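Local coordinates for choline kinase (PDB 3MES), which probably transfers the gamma-phosphate of ATP to choline, and perhaps to ethanolamine, as a magnesium-dependent kinase of the choline/ethanolamine kinase family, at residues T83-I91 and P103-H113; E150-T159 and E271-R282. One frame throughout, in Å; residues are numbered along the deposited sequence.

Interaction 1. Residues T83-I91 and P103-H113; sequences TNQLFVVSI and PRILFRIYGKH. With ADP (adenosine-5'-diphosphate), chain I.
Arg108 and Leu86 face each other as a non-hydrogen-bonded pair of two antiparallel strands, and the arginine runs from there to the phosphates of ADP. Its CB and CG lie along CD2 of Leu86, CG pointing away from the backbone N (chi1 176°), and a bend at chi3 turns the guanidinium flat over that methyl, which sits 3.7 Å above the plane, over its centre. NE forms a salt bridge with Glu149. CZ lies near CD2 of Leu86 and O2A. NH1 donates to O2B of ADP at 3.1 Å, and NH2 to O2A at 2.7 Å along a nearly straight line, so one group grips both phosphates. ND2 of Asn84, a fellow donor beside NH1, reaches the same O2B by a weak bond, its amide almost perpendicular to the guanidinium, while its OD1 takes the N-H of Gly111 on a lone pair at 2.8 Å. The backbone N-H groups of Thr83 and Asn84 both donate to O1B. This is the nucleotide-binding hairpin of a kinase-like N-terminal lobe. In the five-stranded antiparallel sheet, strand 73-78 flanks 85-91 and strand 146-150 flanks 104-109; Leu86 and Leu106 face the nucleotide, whereas Phe87 and Phe107 pack on helix 51-61.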
# COMPACT_ATOMS: atom_id res chain seq x y z
N THR B 83 -10.89 -10.82 25.73
CA THR B 83 -10.27 -11.74 26.68
C THR B 83 -9.32 -11.05 27.66
O THR B 83 -9.40 -11.27 28.86
CB THR B 83 -9.45 -12.82 25.95
OG1 THR B 83 -10.32 -13.63 25.16
CG2 THR B 83 -8.72 -13.70 26.95
N ASN B 84 -8.43 -10.22 27.13
CA ASN B 84 -7.35 -9.65 27.92
C ASN B 84 -7.62 -8.23 28.39
O ASN B 84 -8.50 -7.55 27.86
CB ASN B 84 -6.04 -9.70 27.14
CG ASN B 84 -5.70 -11.10 26.66
OD1 ASN B 84 -5.52 -12.01 27.46
ND2 ASN B 84 -5.60 -11.27 25.35
N GLN B 85 -6.86 -7.79 29.38
CA GLN B 85 -6.94 -6.41 29.85
C GLN B 85 -5.97 -5.56 29.05
O GLN B 85 -4.75 -5.74 29.14
CB GLN B 85 -6.61 -6.33 31.34
CG GLN B 85 -7.47 -7.22 32.22
CD GLN B 85 -7.14 -7.06 33.69
OE1 GLN B 85 -7.19 -5.96 34.23
NE2 GLN B 85 -6.81 -8.17 34.35
N LEU B 86 -6.50 -4.63 28.27
CA LEU B 86 -5.67 -3.80 27.41
C LEU B 86 -5.63 -2.36 27.90
O LEU B 86 -6.63 -1.81 28.35
CB LEU B 86 -6.18 -3.84 25.96
CG LEU B 86 -6.30 -5.23 25.33
CD1 LEU B 86 -6.69 -5.11 23.85
CD2 LEU B 86 -5.01 -6.02 25.48
N PHE B 87 -4.45 -1.76 27.82
CA PHE B 87 -4.27 -0.37 28.22
C PHE B 87 -3.43 0.35 27.19
O PHE B 87 -2.43 -0.18 26.70
CB PHE B 87 -3.58 -0.28 29.59
CG PHE B 87 -4.28 -1.04 30.68
CD1 PHE B 87 -5.23 -0.41 31.47
CD2 PHE B 87 -3.98 -2.37 30.92
CE1 PHE B 87 -5.88 -1.11 32.48
CE2 PHE B 87 -4.62 -3.07 31.93
CZ PHE B 87 -5.57 -2.43 32.72
N VAL B 88 -3.83 1.58 26.86
CA VAL B 88 -2.98 2.43 26.05
C VAL B 88 -2.23 3.37 26.98
O VAL B 88 -2.84 4.20 27.67
CB VAL B 88 -3.79 3.24 25.03
CG1 VAL B 88 -2.86 3.96 24.08
CG2 VAL B 88 -4.73 2.33 24.26
N VAL B 89 -0.91 3.23 27.02
CA VAL B 89 -0.08 4.05 27.88
C VAL B 89 0.67 5.09 27.06
O VAL B 89 1.56 4.75 26.28
CB VAL B 89 0.93 3.19 28.67
CG1 VAL B 89 1.70 4.06 29.66
CG2 VAL B 89 0.21 2.06 29.39
N SER B 90 0.30 6.35 27.24
CA SER B 90 0.87 7.43 26.44
C SER B 90 1.69 8.40 27.27
O SER B 90 1.50 8.52 28.48
CB SER B 90 -0.23 8.19 25.71
OG SER B 90 -1.07 7.31 24.98
N ILE B 91 2.61 9.10 26.60
CA ILE B 91 3.29 10.24 27.20
C ILE B 91 2.57 11.49 26.72
O ILE B 91 2.50 11.76 25.52
CB ILE B 91 4.77 10.30 26.77
CG1 ILE B 91 5.49 9.00 27.14
CG2 ILE B 91 5.46 11.49 27.41
CD1 ILE B 91 5.43 8.66 28.61
N PRO B 103 6.28 6.78 22.14
CA PRO B 103 5.48 7.72 22.93
C PRO B 103 4.21 7.07 23.45
O PRO B 103 3.73 7.41 24.54
CB PRO B 103 5.14 8.82 21.92
CG PRO B 103 5.19 8.15 20.60
CD PRO B 103 6.27 7.12 20.70
N ARG B 104 3.66 6.13 22.68
CA ARG B 104 2.50 5.36 23.10
C ARG B 104 2.81 3.87 23.01
O ARG B 104 3.50 3.44 22.09
CB ARG B 104 1.28 5.70 22.24
CG ARG B 104 0.81 7.15 22.37
CD ARG B 104 -0.09 7.56 21.21
NE ARG B 104 -1.42 6.96 21.28
CZ ARG B 104 -2.42 7.44 22.01
NH1 ARG B 104 -2.24 8.53 22.75
NH2 ARG B 104 -3.60 6.83 22.02
N ILE B 105 2.30 3.10 23.96
CA ILE B 105 2.46 1.65 23.91
C ILE B 105 1.16 0.95 24.27
O ILE B 105 0.22 1.57 24.78
CB ILE B 105 3.59 1.15 24.84
CG1 ILE B 105 3.22 1.34 26.31
CG2 ILE B 105 4.91 1.82 24.50
CD1 ILE B 105 2.25 0.30 26.84
N LEU B 106 1.10 -0.35 23.98
CA LEU B 106 -0.07 -1.16 24.28
C LEU B 106 0.29 -2.15 25.38
O LEU B 106 1.12 -3.03 25.19
CB LEU B 106 -0.53 -1.90 23.02
CG LEU B 106 -1.85 -2.68 23.04
CD1 LEU B 106 -1.73 -3.96 23.86
CD2 LEU B 106 -2.98 -1.80 23.56
N PHE B 107 -0.33 -1.98 26.55
CA PHE B 107 -0.05 -2.84 27.69
C PHE B 107 -1.07 -3.97 27.76
O PHE B 107 -2.24 -3.74 28.01
CB PHE B 107 -0.07 -2.04 28.99
CG PHE B 107 0.66 -2.69 30.13
CD1 PHE B 107 1.95 -2.30 30.46
CD2 PHE B 107 0.07 -3.70 30.86
CE1 PHE B 107 2.63 -2.90 31.51
CE2 PHE B 107 0.74 -4.31 31.91
CZ PHE B 107 2.02 -3.91 32.23
N ARG B 108 -0.60 -5.20 27.54
CA ARG B 108 -1.49 -6.35 27.48
C ARG B 108 -1.31 -7.28 28.67
O ARG B 108 -0.22 -7.81 28.90
CB ARG B 108 -1.28 -7.12 26.17
CG ARG B 108 -2.09 -8.39 26.05
CD ARG B 108 -1.77 -9.14 24.76
NE ARG B 108 -2.16 -8.40 23.57
CZ ARG B 108 -3.37 -8.45 23.02
NH1 ARG B 108 -4.31 -9.21 23.57
NH2 ARG B 108 -3.64 -7.74 21.93
N ILE B 109 -2.38 -7.49 29.42
CA ILE B 109 -2.38 -8.45 30.52
C ILE B 109 -3.25 -9.65 30.17
O ILE B 109 -4.44 -9.51 29.89
CB ILE B 109 -2.86 -7.82 31.83
CG1 ILE B 109 -2.01 -6.59 32.17
CG2 ILE B 109 -2.80 -8.83 32.97
CD1 ILE B 109 -2.30 -6.00 33.53
N TYR B 110 -2.66 -10.84 30.17
CA TYR B 110 -3.36 -12.05 29.74
C TYR B 110 -4.49 -12.44 30.69
O TYR B 110 -4.25 -12.73 31.87
CB TYR B 110 -2.39 -13.22 29.58
CG TYR B 110 -1.23 -12.92 28.66
CD1 TYR B 110 -1.43 -12.37 27.40
CD2 TYR B 110 0.08 -13.21 29.04
CE1 TYR B 110 -0.38 -12.10 26.55
CE2 TYR B 110 1.14 -12.94 28.20
CZ TYR B 110 0.91 -12.39 26.96
OH TYR B 110 1.96 -12.12 26.11
N GLY B 111 -5.71 -12.45 30.18
CA GLY B 111 -6.85 -12.95 30.94
C GLY B 111 -7.08 -14.41 30.61
O GLY B 111 -6.41 -14.95 29.73
N LYS B 112 -8.01 -15.05 31.31
CA LYS B 112 -8.33 -16.44 31.02
C LYS B 112 -9.23 -16.54 29.79
O LYS B 112 -10.26 -15.87 29.72
CB LYS B 112 -8.98 -17.12 32.23
CG LYS B 112 -10.26 -16.46 32.71
CD LYS B 112 -10.80 -17.15 33.95
CE LYS B 112 -12.05 -16.46 34.47
NZ LYS B 112 -13.12 -16.40 33.44
N HIS B 113 -8.83 -17.36 28.83
CA HIS B 113 -9.56 -17.47 27.57
C HIS B 113 -10.70 -18.48 27.66
O HIS B 113 -10.59 -19.49 28.36
CB HIS B 113 -8.60 -17.85 26.43
CG HIS B 113 -9.13 -17.53 25.07
ND1 HIS B 113 -8.56 -16.57 24.26
CD2 HIS B 113 -10.17 -18.04 24.37
CE1 HIS B 113 -9.23 -16.51 23.12
NE2 HIS B 113 -10.22 -17.39 23.16
PB ADP I . -8.48 -9.71 22.93
O1B ADP I . -9.08 -9.53 24.30
O2B ADP I . -7.11 -10.36 22.93
O3B ADP I . -9.44 -10.27 21.91
PA ADP I . -7.67 -7.82 20.98
O1A ADP I . -8.55 -8.50 19.94
O2A ADP I . -6.18 -8.00 20.94
O3A ADP I . -8.19 -8.20 22.45
O5' ADP I . -8.01 -6.26 20.96
C5' ADP I . -7.26 -5.36 20.16
C4' ADP I . -8.11 -4.12 19.94
O4' ADP I . -7.57 -3.05 20.71
C3' ADP I . -8.05 -3.71 18.48
O3' ADP I . -9.37 -3.69 17.94
C2' ADP I . -7.46 -2.32 18.48
O2' ADP I . -8.50 -1.36 18.29
C1' ADP I . -6.84 -2.17 19.86
N9 ADP I . -5.43 -2.63 19.82
C8 ADP I . -4.99 -3.85 20.20
N7 ADP I . -3.65 -3.96 20.05
C5 ADP I . -3.21 -2.78 19.55
C6 ADP I . -1.89 -2.22 19.16
N6 ADP I . -0.76 -2.96 19.27
N1 ADP I . -1.87 -0.96 18.69
C2 ADP I . -2.99 -0.22 18.58
N3 ADP I . -4.21 -0.66 18.92
C4 ADP I . -4.39 -1.91 19.41
O HOH W 1 -11.28 -13.06 31.00

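Interaction 2. Residues E150-T159 and E271-R282; sequences EFIDGEPLTT and ENNLLQTQNNIR. With MG (magnesium ion), chain M; ADP (adenosine-5'-diphosphate), chain I; PT3 (N-propyl-tartramic acid), chain L.
Leu157 and Leu274 cross at a slant, CD1 of Leu157 pressing on CB of Leu274 at 3.4 Å and also touching its CD1. The backbone holds them at this spot: Leu157 N donates to Leu274 O at 2.9 Å, the donor lying nearly along the C=O axis. Two residues along, Gln276 N donates to Glu155 O at 2.7 Å, but from above the carbonyl plane; the return bond from Glu155 N to Gln276 O is weak.

On the adenine side, Leu275 splits its two methyls. CD1 meets CG2 of Ile152 at 3.5 Å, the two side chains crossing obliquely, while CD2 lies against CA and CB of Pro156. CG2 of Ile152 also touches the methyl of Thr277, and CD1 of Ile152 meets NH1 of Arg282 with the chains roughly at right angles. The backbone of this part reads the base: Ile152 N donates to N1 of ADP at 2.8 Å and Glu150 O accepts from N6, the hinge pattern of protein kinases, while the ring of Phe151 lays one face over C2.

At the far end Glu271 has CG wedged between its backbone N and carbonyl carbon (chi1 64°), and a bend at chi2 sends the carboxylate to magnesium, OE2 at 2.4 Å and OE1 at a longer 2.7 Å. Thr159 OG1, a hydroxyl hydrogen-bonded to Asp308, lies 3.2 Å from OE1 of Glu271. The backbone carbonyls of Glu304 and Tyr307 also bind this metal.

Strand 155-156 edges a small antiparallel sheet, with 274-276 in the middle and 281-283 beyond. Helix 165-179 packs on Leu157 through Ile167, and Asn279 of the second subunit packs on Arg282 and on the turn at Asn280.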
# COMPACT_ATOMS: atom_id res chain seq x y z
N GLU B 150 4.30 -2.34 20.84
CA GLU B 150 4.26 -1.10 20.10
C GLU B 150 2.80 -0.74 19.84
O GLU B 150 2.01 -1.58 19.41
CB GLU B 150 4.99 -1.27 18.77
CG GLU B 150 4.64 -0.24 17.72
CD GLU B 150 5.25 -0.57 16.36
OE1 GLU B 150 5.60 -1.74 16.13
OE2 GLU B 150 5.36 0.36 15.53
N PHE B 151 2.43 0.51 20.11
CA PHE B 151 1.07 0.95 19.84
C PHE B 151 0.93 1.38 18.38
O PHE B 151 1.50 2.39 17.96
CB PHE B 151 0.65 2.09 20.77
CG PHE B 151 -0.76 2.57 20.53
CD1 PHE B 151 -1.83 1.91 21.12
CD2 PHE B 151 -1.01 3.65 19.71
CE1 PHE B 151 -3.12 2.34 20.90
CE2 PHE B 151 -2.31 4.08 19.49
CZ PHE B 151 -3.37 3.43 20.09
N ILE B 152 0.18 0.60 17.61
CA ILE B 152 -0.13 0.94 16.23
C ILE B 152 -1.20 2.02 16.20
O ILE B 152 -2.38 1.74 16.37
CB ILE B 152 -0.65 -0.29 15.46
CG1 ILE B 152 0.34 -1.46 15.59
CG2 ILE B 152 -0.92 0.06 14.01
CD1 ILE B 152 1.79 -1.09 15.30
N ASP B 153 -0.78 3.26 15.99
CA ASP B 153 -1.73 4.38 16.03
C ASP B 153 -2.31 4.68 14.66
O ASP B 153 -1.63 5.21 13.78
CB ASP B 153 -1.09 5.63 16.64
CG ASP B 153 -0.06 6.26 15.73
OD1 ASP B 153 0.74 5.51 15.13
OD2 ASP B 153 -0.04 7.50 15.62
N GLY B 154 -3.58 4.33 14.49
CA GLY B 154 -4.30 4.57 13.25
C GLY B 154 -5.76 4.22 13.45
O GLY B 154 -6.14 3.68 14.48
N GLU B 155 -6.59 4.54 12.46
CA GLU B 155 -8.01 4.25 12.54
C GLU B 155 -8.35 2.95 11.84
O GLU B 155 -7.88 2.70 10.72
CB GLU B 155 -8.82 5.40 11.93
CG GLU B 155 -9.00 6.57 12.87
CD GLU B 155 -9.77 6.18 14.12
OE1 GLU B 155 -10.96 5.80 13.99
OE2 GLU B 155 -9.20 6.26 15.22
N PRO B 156 -9.16 2.10 12.49
CA PRO B 156 -9.57 0.84 11.90
C PRO B 156 -10.46 1.08 10.69
O PRO B 156 -11.36 1.92 10.75
CB PRO B 156 -10.37 0.17 13.02
CG PRO B 156 -10.89 1.30 13.84
CD PRO B 156 -9.82 2.35 13.78
N LEU B 157 -10.21 0.37 9.60
CA LEU B 157 -11.03 0.49 8.40
C LEU B 157 -12.50 0.29 8.75
O LEU B 157 -12.82 -0.38 9.73
CB LEU B 157 -10.61 -0.54 7.35
CG LEU B 157 -9.20 -0.39 6.77
CD1 LEU B 157 -8.82 -1.62 5.96
CD2 LEU B 157 -9.10 0.87 5.92
N THR B 158 -13.39 0.87 7.96
CA THR B 158 -14.81 0.63 8.13
C THR B 158 -15.26 -0.44 7.15
O THR B 158 -14.58 -0.73 6.18
CB THR B 158 -15.64 1.90 7.88
OG1 THR B 158 -15.42 2.37 6.54
CG2 THR B 158 -15.26 2.99 8.87
N THR B 159 -16.43 -1.02 7.42
CA THR B 159 -16.97 -2.05 6.54
C THR B 159 -17.14 -1.54 5.11
O THR B 159 -16.92 -2.27 4.15
CB THR B 159 -18.30 -2.60 7.06
OG1 THR B 159 -18.16 -2.96 8.44
CG2 THR B 159 -18.73 -3.82 6.26
N GLU B 271 -12.25 -5.79 9.10
CA GLU B 271 -11.91 -4.36 9.00
C GLU B 271 -11.36 -3.76 10.29
O GLU B 271 -10.47 -2.91 10.26
CB GLU B 271 -13.10 -3.54 8.49
CG GLU B 271 -14.31 -3.54 9.41
CD GLU B 271 -15.17 -4.78 9.25
OE1 GLU B 271 -16.17 -4.90 9.98
OE2 GLU B 271 -14.83 -5.63 8.40
N ASN B 272 -11.87 -4.21 11.43
CA ASN B 272 -11.40 -3.70 12.72
C ASN B 272 -10.00 -4.18 13.07
O ASN B 272 -9.39 -3.70 14.02
CB ASN B 272 -12.39 -4.05 13.83
CG ASN B 272 -13.69 -3.27 13.71
OD1 ASN B 272 -13.69 -2.04 13.71
ND2 ASN B 272 -14.80 -3.99 13.60
N ASN B 273 -9.49 -5.13 12.28
CA ASN B 273 -8.13 -5.62 12.47
C ASN B 273 -7.16 -5.07 11.43
O ASN B 273 -6.03 -5.54 11.29
CB ASN B 273 -8.10 -7.15 12.49
CG ASN B 273 -8.60 -7.72 13.80
OD1 ASN B 273 -8.59 -7.03 14.82
ND2 ASN B 273 -9.05 -8.97 13.78
N LEU B 274 -7.63 -4.06 10.70
CA LEU B 274 -6.81 -3.36 9.74
C LEU B 274 -6.76 -1.88 10.11
O LEU B 274 -7.74 -1.15 9.91
CB LEU B 274 -7.37 -3.53 8.32
CG LEU B 274 -7.33 -4.96 7.77
CD1 LEU B 274 -8.35 -5.13 6.64
CD2 LEU B 274 -5.92 -5.32 7.30
N LEU B 275 -5.63 -1.44 10.65
CA LEU B 275 -5.48 -0.05 11.07
C LEU B 275 -4.84 0.79 9.97
O LEU B 275 -3.80 0.43 9.42
CB LEU B 275 -4.63 0.03 12.35
CG LEU B 275 -5.10 -0.84 13.52
CD1 LEU B 275 -4.26 -0.56 14.76
CD2 LEU B 275 -6.57 -0.60 13.80
N GLN B 276 -5.48 1.90 9.65
CA GLN B 276 -4.97 2.80 8.62
C GLN B 276 -4.02 3.82 9.23
O GLN B 276 -4.46 4.84 9.76
CB GLN B 276 -6.12 3.50 7.89
CG GLN B 276 -5.66 4.64 7.00
CD GLN B 276 -5.01 4.16 5.72
OE1 GLN B 276 -3.85 4.46 5.45
NE2 GLN B 276 -5.76 3.40 4.93
N THR B 277 -2.73 3.54 9.16
CA THR B 277 -1.73 4.47 9.66
C THR B 277 -1.48 5.56 8.63
O THR B 277 -2.19 5.65 7.63
CB THR B 277 -0.41 3.76 10.01
OG1 THR B 277 0.30 3.42 8.81
CG2 THR B 277 -0.69 2.49 10.81
N GLN B 278 -0.47 6.39 8.88
CA GLN B 278 -0.14 7.48 7.97
C GLN B 278 0.22 6.97 6.57
O GLN B 278 -0.37 7.39 5.58
CB GLN B 278 1.02 8.31 8.53
CG GLN B 278 1.50 9.42 7.61
CD GLN B 278 0.46 10.51 7.41
OE1 GLN B 278 -0.03 10.72 6.31
NE2 GLN B 278 0.12 11.20 8.49
N ASN B 279 1.18 6.05 6.51
CA ASN B 279 1.73 5.60 5.24
C ASN B 279 1.29 4.21 4.79
O ASN B 279 1.68 3.75 3.72
CB ASN B 279 3.25 5.66 5.28
CG ASN B 279 3.77 7.07 5.51
OD1 ASN B 279 4.29 7.39 6.58
ND2 ASN B 279 3.62 7.92 4.50
N ASN B 280 0.48 3.54 5.61
CA ASN B 280 0.03 2.20 5.24
C ASN B 280 -1.07 1.65 6.13
O ASN B 280 -1.43 2.24 7.15
CB ASN B 280 1.21 1.23 5.21
CG ASN B 280 1.92 1.13 6.56
OD1 ASN B 280 1.84 0.10 7.23
ND2 ASN B 280 2.59 2.20 6.96
N ILE B 281 -1.61 0.51 5.71
CA ILE B 281 -2.57 -0.23 6.52
C ILE B 281 -1.82 -1.37 7.21
O ILE B 281 -0.99 -2.04 6.59
CB ILE B 281 -3.70 -0.82 5.66
CG1 ILE B 281 -4.32 0.26 4.78
CG2 ILE B 281 -4.75 -1.48 6.54
CD1 ILE B 281 -5.36 -0.26 3.80
N ARG B 282 -2.11 -1.60 8.48
CA ARG B 282 -1.45 -2.66 9.22
C ARG B 282 -2.44 -3.68 9.78
O ARG B 282 -3.56 -3.33 10.17
CB ARG B 282 -0.59 -2.09 10.34
CG ARG B 282 0.52 -1.19 9.85
CD ARG B 282 1.73 -1.27 10.75
NE ARG B 282 2.32 -2.60 10.77
CZ ARG B 282 3.36 -2.94 11.52
NH1 ARG B 282 3.92 -2.04 12.31
NH2 ARG B 282 3.84 -4.18 11.48
MG MG M . -16.78 -6.98 8.43
PB ADP I . -8.48 -9.71 22.93
O1B ADP I . -9.08 -9.53 24.30
O2B ADP I . -7.11 -10.36 22.93
O3B ADP I . -9.44 -10.27 21.91
PA ADP I . -7.67 -7.82 20.98
O1A ADP I . -8.55 -8.50 19.94
O2A ADP I . -6.18 -8.00 20.94
O3A ADP I . -8.19 -8.20 22.45
O5' ADP I . -8.01 -6.26 20.96
C5' ADP I . -7.26 -5.36 20.16
C4' ADP I . -8.11 -4.12 19.94
O4' ADP I . -7.57 -3.05 20.71
C3' ADP I . -8.05 -3.71 18.48
O3' ADP I . -9.37 -3.69 17.94
C2' ADP I . -7.46 -2.32 18.48
O2' ADP I . -8.50 -1.36 18.29
C1' ADP I . -6.84 -2.17 19.86
N9 ADP I . -5.43 -2.63 19.82
C8 ADP I . -4.99 -3.85 20.20
N7 ADP I . -3.65 -3.96 20.05
C5 ADP I . -3.21 -2.78 19.55
C6 ADP I . -1.89 -2.22 19.16
N6 ADP I . -0.76 -2.96 19.27
N1 ADP I . -1.87 -0.96 18.69
C2 ADP I . -2.99 -0.22 18.58
N3 ADP I . -4.21 -0.66 18.92
C4 ADP I . -4.39 -1.91 19.41
O1 PT3 L . -10.09 -10.79 18.24
O11 PT3 L . -11.12 -11.86 19.91
C1 PT3 L . -11.09 -11.08 18.93
C2 PT3 L . -12.41 -10.44 18.51
O2 PT3 L . -13.46 -10.78 19.42
C3 PT3 L . -12.75 -10.94 17.11
O3 PT3 L . -14.01 -11.60 17.11
C4 PT3 L . -12.78 -9.74 16.19
O41 PT3 L . -12.39 -9.83 15.02
N4 PT3 L . -13.21 -8.61 16.76
C41 PT3 L . -13.29 -7.34 16.02
C42 PT3 L . -14.19 -6.36 16.78
C43 PT3 L . -15.38 -5.94 15.92

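How the interactions relate
From the N terminus, interaction 1 comes first: strand 85-91 turns back through a short loop, partly unmodelled, into 104-109, closing a hairpin. The chain then passes through helix 120-132 and strand 139-143, and interaction 2 opens at the end of strand 146-150. Its closure is far longer, spanning 111 residues rich in helix before 271-282 returns to 150-159. The two contacts follow in series, neither nested nor crossed. Their centres lie about 17 Å apart, yet they meet at Phe151, whose CE1 is 3.6 Å from Val88 CG1. ADP lies between them, phosphates gripped by interaction 1, adenine hydrogen-bonded by interaction 2 and packed on by Leu106 of interaction 1, so the nucleotide bridges the five-stranded and three-stranded sheets.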